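Local atomic coordinates of hypothetical protein (Staphylococcus aureus subsp. aureus, PDB entry 2ETS), a protein that is of unknown function and belongs to the DUF1798 family, folding as a single-chain four-helix bundle. Residues 20-23 with 24-28; 41-44 with 45-49. One frame throughout, in Å; residues are numbered along the deposited sequence.

Contact 1. Residues 20-23 with 24-28; sequences LIYE and VNNMQ
Glu23 and Asn26 lie side by side and point the same way, with carboxylate and amide planes turned 70° apart. Glu23 OE1 is 3.7 Å from Asn26 ND2, an approach of two polar groups without a bond between them. Glu23 also meets Met27, a selenomethionine: its CB lies 4.1 Å from Met27 CE. With CG beside its own backbone N (chi1 -66°) and a modest bend at chi3, the Met27 chain lies along the preceding turn, and this brings the methyl near Glu23 CB, while CG packs 3.2 Å from Glu23 O. On another side of the helix Ile21 CG2 lies beside the Asn25 amide, 3.9 Å from ND2, and the two side chains run alongside each other. Val24 rests its CG2 against Leu20 O at 3.2 Å.

These neighbours are set by an unbroken ladder of i to i+4 bonds in the middle of helix 12-37, one of the long helices of the four-helix bundle. Val24 N reaches Leu20 O at 2.8 Å, and Met27 N reaches Glu23 O at the same length, 2.8 Å; Asn25 and Asn26 continue the pattern to Ile21 and Tyr22.

Beyond this shell the buried carboxylate is satisfied by helix 43-63: Glu23 OE1 bonds to Tyr50 and OE2 to His53, which together fix its rotation and would be expected to stabilise its charge. Leu20 packs on Ile57, Leu58 and Ile61 of that helix, Ile21 and Val24 meet helix 100-120, and Met27 reaches Leu89 of helix 76-92.

Contact 2. Residues 41-44 with 45-49; sequences HDFY and QTVKP
Tyr44, Gln45 and Phe43 make the largest individual contributions to the contact, wrapped round the first turn of helix 43-63. Gln45 is held by the N-cap: Asp42 OD2 accepts from Gln45 N at 2.6 Å, nearly along the carboxylate C-O direction. The Asp42 carboxylate and the Gln45 side chain lie alongside one another, their planar ends 53° apart. Gln45 CG, set beside its own backbone N (chi1 -66°), comes to 3.1 Å from the same OD2; the bend at chi2 then turns the amide.

Phe43 extends with CG anti to the backbone N (chi1 -173°), which carries its ring over the following turn. There CD1 meets Val47 CB at 3.9 Å, the two side chains crossing at about a right angle. Next to it, Phe43 CD2 stands over the centre of the Tyr44 ring. Tyr44 in turn receives the Lys48 chain at its ring edge, where CD approaches Tyr44 CD1 at 4.0 Å.

The backbone beneath is a wide pi-type turn: Lys48 N bonds to Phe43 O at 2.8 Å, five residues back, and Asp42 O takes both Thr46 N and Val47 N. Pro49 has no N-H to offer, and its CD abuts Tyr44 O at 3.3 Å, so the helix kinks here. A water bridges Asp42 N and Thr46 OG1, the latter at 2.7 Å, while the Thr46 methyl packs against the His41 side chain.

Most of this turn is on the surface; on its inner side His41 lies on Asn30 and Val34 of helix 12-37 and bonds through ND1 to His94, a loop residue after helix 76-92 that Thr46 and Val47 also touch.

Overall arrangement
The two contacts follow one another along the chain, contact 1 within helix 12-37 and contact 2 at the opening turn of the next helix, 43-63. The two centres are about 17 Å apart and their nearest atoms about 8 Å, without touching. The centre of contact 1 is about 7 Å from the centre of the chain, that of contact 2 about 17 Å; contact 1 is regular helix, partly buried, while contact 2 is a widened, capped turn at the surface. Helix 43-63 links them: just past Pro49 it supplies Tyr50 and His53, the partners of the Glu23 carboxylate. With the function of the protein unknown, neither contact can be tied to an active site.

Contact 1. Residues 20-23 with 24-28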
ATOM      1  N   LEU A  20      -2.903   1.561  -6.148  1.00 56.47           N
ATOM      2  CA  LEU A  20      -2.499   1.222  -4.792  1.00 54.42           C
ATOM      3  C   LEU A  20      -3.729   0.943  -3.914  1.00 51.51           C
ATOM      4  O   LEU A  20      -3.715   0.064  -3.066  1.00 51.61           O
ATOM      5  CB  LEU A  20      -1.668   2.347  -4.168  1.00 56.67           C
ATOM      6  CG  LEU A  20      -0.272   2.593  -4.731  1.00 60.27           C
ATOM      7  CD1 LEU A  20       0.296   3.868  -4.134  1.00 60.39           C
ATOM      8  CD2 LEU A  20       0.622   1.429  -4.406  1.00 60.10           C
ATOM      9  N   ILE A  21      -4.781   1.720  -4.091  1.00 51.67           N
ATOM     10  CA  ILE A  21      -6.020   1.480  -3.367  1.00 52.46           C
ATOM     11  C   ILE A  21      -6.517   0.051  -3.570  1.00 52.40           C
ATOM     12  O   ILE A  21      -6.740  -0.697  -2.582  1.00 52.22           O
ATOM     13  CB  ILE A  21      -7.093   2.526  -3.733  1.00 51.79           C
ATOM     14  CG1 ILE A  21      -6.672   3.874  -3.086  1.00 49.82           C
ATOM     15  CG2 ILE A  21      -8.473   2.107  -3.197  1.00 49.42           C
ATOM     16  CD1 ILE A  21      -7.546   5.067  -3.466  1.00 54.71           C
ATOM     17  N   TYR A  22      -6.648  -0.339  -4.830  1.00 50.85           N
ATOM     18  CA  TYR A  22      -7.010  -1.724  -5.175  1.00 50.13           C
ATOM     19  C   TYR A  22      -6.065  -2.702  -4.474  1.00 48.46           C
ATOM     20  O   TYR A  22      -6.516  -3.667  -3.844  1.00 45.38           O
ATOM     21  CB  TYR A  22      -7.005  -1.959  -6.698  1.00 49.38           C
ATOM     22  CG  TYR A  22      -6.935  -3.443  -7.101  1.00 48.33           C
ATOM     23  CD1 TYR A  22      -8.096  -4.247  -7.248  1.00 58.10           C
ATOM     24  CD2 TYR A  22      -5.718  -4.034  -7.347  1.00 53.49           C
ATOM     25  CE1 TYR A  22      -8.000  -5.608  -7.618  1.00 57.05           C
ATOM     26  CE2 TYR A  22      -5.617  -5.367  -7.728  1.00 53.90           C
ATOM     27  CZ  TYR A  22      -6.732  -6.150  -7.835  1.00 61.01           C
ATOM     28  OH  TYR A  22      -6.494  -7.461  -8.198  1.00 60.25           O
ATOM     29  N   GLU A  23      -4.746  -2.448  -4.587  1.00 46.79           N
ATOM     30  CA  GLU A  23      -3.771  -3.376  -4.024  1.00 49.09           C
ATOM     31  C   GLU A  23      -3.836  -3.511  -2.476  1.00 50.25           C
ATOM     32  O   GLU A  23      -3.715  -4.613  -1.927  1.00 50.86           O
ATOM     33  CB  GLU A  23      -2.378  -3.001  -4.494  1.00 50.01           C
ATOM     34  CG  GLU A  23      -2.111  -3.394  -5.952  1.00 55.91           C
ATOM     35  CD  GLU A  23      -2.078  -4.902  -6.182  1.00 55.73           C
ATOM     36  OE1 GLU A  23      -2.343  -5.664  -5.214  1.00 59.84           O
ATOM     37  OE2 GLU A  23      -1.775  -5.323  -7.331  1.00 62.05           O
ATOM     38  N   VAL A  24      -4.052  -2.390  -1.786  1.00 51.37           N
ATOM     39  CA  VAL A  24      -4.200  -2.403  -0.330  1.00 54.10           C
ATOM     40  C   VAL A  24      -5.474  -3.222   0.079  1.00 55.08           C
ATOM     41  O   VAL A  24      -5.474  -3.959   1.077  1.00 57.08           O
ATOM     42  CB  VAL A  24      -4.211  -0.962   0.198  1.00 54.78           C
ATOM     43  CG1 VAL A  24      -4.567  -0.902   1.664  1.00 58.11           C
ATOM     44  CG2 VAL A  24      -2.828  -0.303  -0.032  1.00 57.37           C
ATOM     45  N   ASN A  25      -6.547  -3.100  -0.687  1.00 54.29           N
ATOM     46  CA  ASN A  25      -7.702  -3.993  -0.506  1.00 54.77           C
ATOM     47  C   ASN A  25      -7.388  -5.468  -0.713  1.00 52.16           C
ATOM     48  O   ASN A  25      -7.803  -6.328   0.026  1.00 53.61           O
ATOM     49  CB  ASN A  25      -8.818  -3.586  -1.439  1.00 56.75           C
ATOM     50  CG  ASN A  25      -9.459  -2.301  -1.021  1.00 66.91           C
ATOM     51  OD1 ASN A  25      -9.730  -2.093   0.165  1.00 79.90           O
ATOM     52  ND2 ASN A  25      -9.703  -1.415  -1.986  1.00 77.25           N
ATOM     53  N   ASN A  26      -6.609  -5.752  -1.714  1.00 54.61           N
ATOM     54  CA  ASN A  26      -6.154  -7.087  -1.944  1.00 54.51           C
ATOM     55  C   ASN A  26      -5.342  -7.605  -0.776  1.00 54.32           C
ATOM     56  O   ASN A  26      -5.441  -8.763  -0.423  1.00 55.93           O
ATOM     57  CB  ASN A  26      -5.268  -7.080  -3.190  1.00 57.09           C
ATOM     58  CG  ASN A  26      -5.260  -8.375  -3.876  1.00 50.87           C
ATOM     59  OD1 ASN A  26      -6.305  -8.978  -4.067  1.00 67.55           O
ATOM     60  ND2 ASN A  26      -4.078  -8.830  -4.281  1.00 69.50           N
HETATM   61  N   MSE A  27      -4.488  -6.756  -0.223  1.00 53.25           N
HETATM   62  CA  MSE A  27      -3.698  -7.125   0.961  1.00 54.38           C
HETATM   63  C   MSE A  27      -4.600  -7.492   2.137  1.00 52.74           C
HETATM   64  O   MSE A  27      -4.284  -8.387   2.894  1.00 52.82           O
HETATM   65  CB  MSE A  27      -2.773  -5.993   1.358  1.00 52.70           C
HETATM   66  CG  MSE A  27      -1.710  -5.736   0.325  1.00 56.66           C
HETATM   67 SE   MSE A  27      -0.679  -4.185   0.816  0.70 58.56          SE
HETATM   68  CE  MSE A  27      -0.267  -3.605  -0.982  1.00 51.19           C
ATOM     69  N   GLN A  28      -5.729  -6.809   2.287  1.00 53.21           N
ATOM     70  CA  GLN A  28      -6.650  -7.148   3.355  1.00 53.51           C
ATOM     71  C   GLN A  28      -7.223  -8.564   3.139  1.00 50.88           C
ATOM     72  O   GLN A  28      -7.327  -9.354   4.076  1.00 51.93           O
ATOM     73  CB  GLN A  28      -7.774  -6.121   3.460  1.00 55.23           C
ATOM     74  CG  GLN A  28      -8.646  -6.313   4.717  1.00 57.95           C
ATOM     75  CD  GLN A  28      -9.649  -5.168   4.926  1.00 60.36           C
ATOM     76  OE1 GLN A  28      -9.742  -4.237   4.117  1.00 69.06           O
ATOM     77  NE2 GLN A  28     -10.415  -5.248   6.015  1.00 62.22           N
TER

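Contact 2. Residues 41-44 with 45-49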
ATOM      1  N   HIS A  41       1.698 -17.904   3.285  1.00 51.21           N
ATOM      2  CA  HIS A  41       1.941 -18.106   1.843  1.00 51.06           C
ATOM      3  C   HIS A  41       3.411 -18.428   1.606  1.00 51.51           C
ATOM      4  O   HIS A  41       4.283 -18.077   2.412  1.00 48.93           O
ATOM      5  CB  HIS A  41       1.589 -16.881   1.014  1.00 51.41           C
ATOM      6  CG  HIS A  41       0.133 -16.553   1.005  1.00 54.75           C
ATOM      7  ND1 HIS A  41      -0.336 -15.259   0.962  1.00 56.84           N
ATOM      8  CD2 HIS A  41      -0.961 -17.352   1.036  1.00 60.94           C
ATOM      9  CE1 HIS A  41      -1.658 -15.275   0.956  1.00 55.90           C
ATOM     10  NE2 HIS A  41      -2.061 -16.531   1.011  1.00 54.66           N
ATOM     11  N   ASP A  42       3.683 -19.090   0.490  1.00 52.88           N
ATOM     12  CA  ASP A  42       5.039 -19.491   0.143  1.00 52.57           C
ATOM     13  C   ASP A  42       5.882 -18.277  -0.179  1.00 51.13           C
ATOM     14  O   ASP A  42       5.481 -17.419  -0.983  1.00 50.71           O
ATOM     15  CB  ASP A  42       5.042 -20.420  -1.065  1.00 54.47           C
ATOM     16  CG  ASP A  42       6.446 -20.833  -1.437  1.00 61.89           C
ATOM     17  OD1 ASP A  42       7.044 -21.611  -0.670  1.00 73.09           O
ATOM     18  OD2 ASP A  42       6.978 -20.331  -2.444  1.00 71.48           O
ATOM     19  N   PHE A  43       7.058 -18.191   0.430  1.00 50.19           N
ATOM     20  CA  PHE A  43       7.867 -17.010   0.241  1.00 47.47           C
ATOM     21  C   PHE A  43       8.215 -16.737  -1.234  1.00 49.12           C
ATOM     22  O   PHE A  43       8.001 -15.614  -1.722  1.00 47.61           O
ATOM     23  CB  PHE A  43       9.143 -17.063   1.059  1.00 47.40           C
ATOM     24  CG  PHE A  43       9.896 -15.786   0.999  1.00 42.93           C
ATOM     25  CD1 PHE A  43       9.410 -14.655   1.669  1.00 47.29           C
ATOM     26  CD2 PHE A  43      11.017 -15.669   0.224  1.00 42.00           C
ATOM     27  CE1 PHE A  43      10.076 -13.429   1.589  1.00 50.81           C
ATOM     28  CE2 PHE A  43      11.711 -14.449   0.126  1.00 44.70           C
ATOM     29  CZ  PHE A  43      11.249 -13.330   0.812  1.00 46.43           C
ATOM     30  N   TYR A  44       8.758 -17.743  -1.934  1.00 48.60           N
ATOM     31  CA  TYR A  44       9.309 -17.527  -3.282  1.00 49.72           C
ATOM     32  C   TYR A  44       8.253 -17.557  -4.376  1.00 51.17           C
ATOM     33  O   TYR A  44       8.387 -16.856  -5.375  1.00 52.56           O
ATOM     34  CB  TYR A  44      10.460 -18.518  -3.603  1.00 50.56           C
ATOM     35  CG  TYR A  44      11.681 -18.258  -2.744  1.00 49.15           C
ATOM     36  CD1 TYR A  44      12.403 -17.073  -2.870  1.00 51.40           C
ATOM     37  CD2 TYR A  44      12.078 -19.165  -1.770  1.00 49.06           C
ATOM     38  CE1 TYR A  44      13.505 -16.806  -2.053  1.00 50.84           C
ATOM     39  CE2 TYR A  44      13.174 -18.912  -0.950  1.00 48.11           C
ATOM     40  CZ  TYR A  44      13.885 -17.737  -1.097  1.00 47.71           C
ATOM     41  OH  TYR A  44      14.964 -17.488  -0.284  1.00 48.19           O
ATOM     42  N   GLN A  45       7.203 -18.346  -4.185  1.00 52.73           N
ATOM     43  CA  GLN A  45       6.135 -18.445  -5.166  1.00 53.45           C
ATOM     44  C   GLN A  45       5.090 -17.365  -5.049  1.00 54.23           C
ATOM     45  O   GLN A  45       4.444 -17.055  -6.044  1.00 55.18           O
ATOM     46  CB  GLN A  45       5.442 -19.805  -5.060  1.00 56.31           C
ATOM     47  CG  GLN A  45       6.340 -20.981  -5.448  1.00 62.95           C
ATOM     48  CD  GLN A  45       6.870 -20.851  -6.865  1.00 68.17           C
ATOM     49  OE1 GLN A  45       6.156 -21.119  -7.831  1.00 75.36           O
ATOM     50  NE2 GLN A  45       8.124 -20.422  -6.994  1.00 68.86           N
ATOM     51  N   THR A  46       4.918 -16.790  -3.852  1.00 54.93           N
ATOM     52  CA  THR A  46       3.835 -15.836  -3.592  1.00 53.99           C
ATOM     53  C   THR A  46       4.313 -14.484  -3.031  1.00 54.89           C
ATOM     54  O   THR A  46       3.986 -13.445  -3.576  1.00 56.26           O
ATOM     55  CB  THR A  46       2.798 -16.407  -2.591  1.00 53.87           C
ATOM     56  OG1 THR A  46       2.367 -17.718  -3.000  1.00 51.11           O
ATOM     57  CG2 THR A  46       1.579 -15.454  -2.464  1.00 55.09           C
ATOM     58  N   VAL A  47       5.060 -14.497  -1.935  1.00 53.09           N
ATOM     59  CA  VAL A  47       5.432 -13.247  -1.249  1.00 55.14           C
ATOM     60  C   VAL A  47       6.414 -12.379  -2.045  1.00 54.04           C
ATOM     61  O   VAL A  47       6.185 -11.179  -2.201  1.00 56.78           O
ATOM     62  CB  VAL A  47       6.015 -13.501   0.166  1.00 52.94           C
ATOM     63  CG1 VAL A  47       6.270 -12.175   0.882  1.00 58.04           C
ATOM     64  CG2 VAL A  47       5.057 -14.370   0.972  1.00 49.38           C
ATOM     65  N   LYS A  48       7.502 -12.971  -2.505  1.00 51.75           N
ATOM     66  CA  LYS A  48       8.509 -12.232  -3.252  1.00 54.04           C
ATOM     67  C   LYS A  48       7.917 -11.585  -4.516  1.00 53.40           C
ATOM     68  O   LYS A  48       8.014 -10.366  -4.687  1.00 54.58           O
ATOM     69  CB  LYS A  48       9.710 -13.138  -3.606  1.00 56.38           C
ATOM     70  CG  LYS A  48      10.967 -12.379  -4.034  1.00 55.60           C
ATOM     71  CD  LYS A  48      12.110 -13.336  -4.401  1.00 57.71           C
ATOM     72  CE  LYS A  48      13.312 -12.595  -5.082  1.00 55.27           C
ATOM     73  NZ  LYS A  48      13.419 -12.828  -6.581  1.00 57.68           N
ATOM     74  N   PRO A  49       7.265 -12.381  -5.381  1.00 50.85           N
ATOM     75  CA  PRO A  49       6.676 -11.762  -6.562  1.00 50.86           C
ATOM     76  C   PRO A  49       5.663 -10.655  -6.260  1.00 49.18           C
ATOM     77  O   PRO A  49       5.621  -9.641  -6.953  1.00 47.55           O
ATOM     78  CB  PRO A  49       5.978 -12.941  -7.269  1.00 53.93           C
ATOM     79  CG  PRO A  49       6.596 -14.167  -6.721  1.00 54.33           C
ATOM     80  CD  PRO A  49       6.968 -13.825  -5.312  1.00 50.14           C
TER
HETATM   81  O   HOH W   1       1.174 -19.419  -1.337  1.00 44.82           O